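PDB 2XSU: catechol 1,2 dioxygenase from Acinetobacter radioresistens, which probably catalyses the iron(III)-dependent intradiol cleavage of catechol by dioxygen, giving cis,cis-muconate in the beta-ketoadipate pathway. Local coordinates for residues H160-S163 and L164-S168; L184-V187 and N188-V192. The protein carries 1 engineered substitution. All blocks are in the same frame, centred on the assembly; numbering follows the deposited sequence.

Interaction 1. Residues H160-S163 and L164-S168; sequences HANS and LGNYS. With FE (Fe (III) ion), chain B.
From Ala-161 to Tyr-167 the backbone doubles back on itself, with residues 160-163 and 164-167 running about 155° apart. Asn-162 and Asn-166 close the loop through a nearly straight bond (170°) from Asn-162 N to Asn-166 O, 2.8 Å long, and inside it Gly-165 N reaches Asn-162 O at 3.0 Å. This is a type I turn followed by a G1 beta bulge, with Gly-165 at positive phi.

The Asn-162 side chain folds back over the turn. With chi1 at 77°, CG lies between the backbone N and the carbonyl carbon, which puts OD1 within reach of two amides: Leu-164 N at 2.9 Å, making an Asx turn, and Asn-166 N at 3.0 Å. The two donors come from opposite faces of the side-chain amide plane, and together they hold OD1 of this buried residue. Water 3 joins Asn-162 ND2 to Asn-166 OD1.

At the mouth, the Ala-161 methyl group sits over a face of the Tyr-167 ring in a CH-pi contact, CB lying 4.2 Å from the ring centroid. Tyr-167 OH binds the iron at 1.9 Å and accepts a bond from water 2, itself held by Ala-161 N. With Tyr-201, His-225, His-227 and water 4, this tyrosine completes the five-ligand ferric site characteristic of intradiol dioxygenases.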
loop_
_atom_site.group_PDB
_atom_site.type_symbol
_atom_site.label_atom_id
_atom_site.label_comp_id
_atom_site.label_asym_id
_atom_site.label_seq_id
_atom_site.Cartn_x
_atom_site.Cartn_y
_atom_site.Cartn_z
ATOM N N HIS A 160 8.201 17.423 -19.270
ATOM C CA HIS A 160 8.954 18.114 -18.201
ATOM C C HIS A 160 8.072 19.133 -17.454
ATOM O O HIS A 160 6.929 19.418 -17.885
ATOM C CB HIS A 160 10.249 18.749 -18.757
ATOM C CG HIS A 160 10.053 19.952 -19.636
ATOM N ND1 HIS A 160 9.721 21.206 -19.148
ATOM C CD2 HIS A 160 10.215 20.097 -20.976
ATOM C CE1 HIS A 160 9.663 22.062 -20.163
ATOM N NE2 HIS A 160 9.974 21.418 -21.277
ATOM N N ALA A 161 8.619 19.646 -16.354
ATOM C CA ALA A 161 7.953 20.620 -15.478
ATOM C C ALA A 161 7.978 22.056 -16.000
ATOM O O ALA A 161 8.888 22.474 -16.778
ATOM C CB ALA A 161 8.560 20.574 -14.074
ATOM N N ASN A 162 6.980 22.810 -15.555
ATOM C CA ASN A 162 6.932 24.261 -15.841
ATOM C C ASN A 162 7.843 25.084 -14.916
ATOM O O ASN A 162 8.668 24.515 -14.174
ATOM C CB ASN A 162 5.472 24.782 -15.869
ATOM C CG ASN A 162 4.868 24.961 -14.480
ATOM O OD1 ASN A 162 5.477 24.666 -13.436
ATOM N ND2 ASN A 162 3.635 25.481 -14.470
ATOM N N SER A 163 7.693 26.413 -14.956
ATOM C CA SER A 163 8.598 27.313 -14.208
ATOM C C SER A 163 8.446 27.232 -12.692
ATOM O O SER A 163 9.311 27.746 -11.966
ATOM C CB SER A 163 8.431 28.767 -14.655
ATOM O OG SER A 163 7.308 29.362 -14.046
ATOM N N LEU A 164 7.365 26.578 -12.254
ATOM C CA LEU A 164 7.066 26.373 -10.833
ATOM C C LEU A 164 7.379 24.945 -10.372
ATOM O O LEU A 164 7.166 24.591 -9.190
ATOM C CB LEU A 164 5.595 26.744 -10.530
ATOM C CG LEU A 164 5.078 28.094 -11.054
ATOM C CD1 LEU A 164 3.627 28.352 -10.615
ATOM C CD2 LEU A 164 5.953 29.222 -10.628
ATOM N N GLY A 165 7.884 24.115 -11.295
ATOM C CA GLY A 165 8.169 22.711 -10.995
ATOM C C GLY A 165 6.950 21.797 -11.065
ATOM O O GLY A 165 6.991 20.695 -10.506
ATOM N N ASN A 166 5.902 22.225 -11.791
ATOM C CA ASN A 166 4.645 21.449 -11.905
ATOM C C ASN A 166 4.440 20.862 -13.305
ATOM O O ASN A 166 4.853 21.461 -14.311
ATOM C CB ASN A 166 3.420 22.327 -11.549
ATOM C CG ASN A 166 3.463 22.886 -10.122
ATOM O OD1 ASN A 166 3.088 24.053 -9.880
ATOM N ND2 ASN A 166 3.916 22.082 -9.179
ATOM N N TYR A 167 3.776 19.702 -13.362
ATOM C CA TYR A 167 3.526 18.979 -14.607
ATOM C C TYR A 167 2.052 19.053 -14.991
ATOM O O TYR A 167 1.177 18.981 -14.119
ATOM C CB TYR A 167 3.877 17.508 -14.425
ATOM C CG TYR A 167 5.356 17.169 -14.422
ATOM C CD1 TYR A 167 5.938 16.566 -15.537
ATOM C CD2 TYR A 167 6.137 17.372 -13.289
ATOM C CE1 TYR A 167 7.262 16.222 -15.533
ATOM C CE2 TYR A 167 7.493 17.029 -13.276
ATOM C CZ TYR A 167 8.034 16.450 -14.388
ATOM O OH TYR A 167 9.361 16.073 -14.393
ATOM N N SER A 168 1.784 19.171 -16.284
ATOM C CA SER A 168 0.397 19.185 -16.762
ATOM C C SER A 168 -0.280 17.838 -16.480
ATOM O O SER A 168 0.385 16.803 -16.269
ATOM C CB SER A 168 0.327 19.543 -18.250
ATOM O OG SER A 168 0.935 18.508 -19.040
HETATM FE FE FE B . 10.136 14.478 -13.603
HETATM O O HOH W 1 4.067 18.812 -18.034
HETATM O O HOH W 2 10.821 18.066 -15.268
HETATM O O HOH W 3 1.790 25.587 -12.140
HETATM O O HOH W 4 8.979 12.993 -12.578
#

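Interaction 2. Residues L184-V187 and N188-V192; sequences LTDV and NGKYV
Asp-186 takes part in all four direct hydrogen bonds that join residues 184-187 to 188-192, meeting Asn-188, Gly-189 and Lys-190. Its OD1 accepts two backbone amides, Asn-188 N at 2.8 Å and Lys-190 N at 3.0 Å, which meet it from opposite faces of the carboxylate plane. Asp-186 CG stands between the backbone N and the carbonyl carbon (chi1 64°), and the carboxylate is thereby carried back over the amides that follow it. The other oxygen, OD2, takes a hydrogen from water 5, at 2.9 Å; the same water donates to Asn-188 OD1.

The backbone of Asp-186 is engaged as well. Its O receives Gly-189 N at 2.9 Å, and its N donates to Lys-190 O at 3.0 Å. These two bonds close a type I turn, Asp-186 to Gly-189, with a G1 beta bulge in which Gly-189 has positive phi, linking strand 180-184 to strand 190-196, while the bent OD1 bond to Asn-188 N (141°) makes an Asx turn. Lys-190 O also meets Thr-185 CA, 3.4 Å away, in a CA-H...O contact.

Lys-190 and Asp-186 point the same way side by side, yet Lys-190 NZ stays 6.1 Å from Asp-186 OD2 and has instead a weak, long ion pair with Glu-140. Thr-185 CG2 lies against Gly-189 O at 3.7 Å, and Thr-185 OG1 is bonded to Ile-151 O and Ala-154 N. Tyr-191 OH reaches Phe-289 O and Tyr-228 OH.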
loop_
_atom_site.group_PDB
_atom_site.type_symbol
_atom_site.label_atom_id
_atom_site.label_comp_id
_atom_site.label_asym_id
_atom_site.label_seq_id
_atom_site.Cartn_x
_atom_site.Cartn_y
_atom_site.Cartn_z
ATOM N N LEU A 184 8.604 12.960 -34.134
ATOM C CA LEU A 184 9.209 11.894 -34.942
ATOM C C LEU A 184 10.439 12.446 -35.624
ATOM O O LEU A 184 10.387 13.518 -36.222
ATOM C CB LEU A 184 8.219 11.348 -36.006
ATOM C CG LEU A 184 6.863 10.867 -35.487
ATOM C CD1 LEU A 184 5.895 10.520 -36.668
ATOM C CD2 LEU A 184 7.045 9.680 -34.542
ATOM N N THR A 185 11.566 11.735 -35.533
ATOM C CA THR A 185 12.802 12.271 -36.127
ATOM C C THR A 185 12.636 12.403 -37.654
ATOM O O THR A 185 11.937 11.591 -38.292
ATOM C CB THR A 185 14.056 11.447 -35.823
ATOM O OG1 THR A 185 13.842 10.102 -36.247
ATOM C CG2 THR A 185 14.354 11.452 -34.282
ATOM N N ASP A 186 13.255 13.438 -38.206
ATOM C CA ASP A 186 13.095 13.745 -39.629
ATOM C C ASP A 186 14.080 12.930 -40.476
ATOM O O ASP A 186 14.753 12.017 -39.980
ATOM C CB ASP A 186 13.239 15.260 -39.863
ATOM C CG ASP A 186 14.637 15.800 -39.530
ATOM O OD1 ASP A 186 15.644 15.061 -39.562
ATOM O OD2 ASP A 186 14.729 17.020 -39.268
ATOM N N VAL A 187 14.157 13.269 -41.766
ATOM C CA VAL A 187 15.035 12.565 -42.700
ATOM C C VAL A 187 16.537 12.594 -42.333
ATOM O O VAL A 187 17.310 11.741 -42.784
ATOM C CB VAL A 187 14.804 13.078 -44.166
ATOM C CG1 VAL A 187 15.331 14.475 -44.342
ATOM C CG2 VAL A 187 15.459 12.117 -45.155
ATOM N N ASN A 188 16.935 13.554 -41.497
ATOM C CA ASN A 188 18.319 13.655 -41.029
ATOM C C ASN A 188 18.522 13.073 -39.614
ATOM O O ASN A 188 19.609 13.214 -39.034
ATOM C CB ASN A 188 18.811 15.113 -41.113
ATOM C CG ASN A 188 18.672 15.704 -42.540
ATOM O OD1 ASN A 188 18.114 16.788 -42.726
ATOM N ND2 ASN A 188 19.144 14.973 -43.526
ATOM N N GLY A 189 17.492 12.396 -39.110
ATOM C CA GLY A 189 17.516 11.791 -37.763
ATOM C C GLY A 189 17.360 12.825 -36.672
ATOM O O GLY A 189 17.625 12.532 -35.504
ATOM N N LYS A 190 16.928 14.029 -37.035
ATOM C CA LYS A 190 16.886 15.154 -36.094
ATOM C C LYS A 190 15.533 15.381 -35.451
ATOM O O LYS A 190 14.480 15.173 -36.069
ATOM C CB LYS A 190 17.308 16.453 -36.793
ATOM C CG LYS A 190 18.804 16.594 -37.125
ATOM C CD LYS A 190 19.671 17.020 -35.890
ATOM C CE LYS A 190 19.084 18.173 -35.030
ATOM N NZ LYS A 190 19.025 19.498 -35.740
ATOM N N TYR A 191 15.553 15.781 -34.167
ATOM C CA TYR A 191 14.414 16.383 -33.503
ATOM C C TYR A 191 14.794 17.763 -32.936
ATOM O O TYR A 191 15.939 18.001 -32.551
ATOM C CB TYR A 191 13.838 15.460 -32.396
ATOM C CG TYR A 191 14.695 15.461 -31.132
ATOM C CD1 TYR A 191 14.351 16.290 -30.057
ATOM C CD2 TYR A 191 15.836 14.673 -31.041
ATOM C CE1 TYR A 191 15.174 16.345 -28.880
ATOM C CE2 TYR A 191 16.652 14.690 -29.874
ATOM C CZ TYR A 191 16.296 15.524 -28.815
ATOM O OH TYR A 191 17.087 15.565 -27.687
ATOM N N VAL A 192 13.817 18.657 -32.871
ATOM C CA VAL A 192 13.982 19.957 -32.236
ATOM C C VAL A 192 12.736 20.237 -31.414
ATOM O O VAL A 192 11.601 20.151 -31.910
ATOM C CB VAL A 192 14.139 21.107 -33.292
ATOM C CG1 VAL A 192 14.273 22.474 -32.614
ATOM C CG2 VAL A 192 15.299 20.837 -34.222
HETATM O O HOH W 5 17.221 18.210 -40.256
#

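Along the chain, strand 155-159 leads into interaction 1, which closes its tight loop within the connection to strand 180-184. That strand lies antiparallel to 155-159, and interaction 2 then turns its end into strand 190-196. The contacts therefore follow in series, neither nesting nor crossing; the centres of interactions 1 and 2 are about 26 Å apart. The first sets a ligand of the iron, whereas the second joins two strands of the mixed sheet, 180-184 and 190-196, farther from the centre of the chain. Strand 190-196 nevertheless connects them: it begins in interaction 2, and its Thr-195 OG1 is hydrogen-bonded to His-160 NE2 of interaction 1.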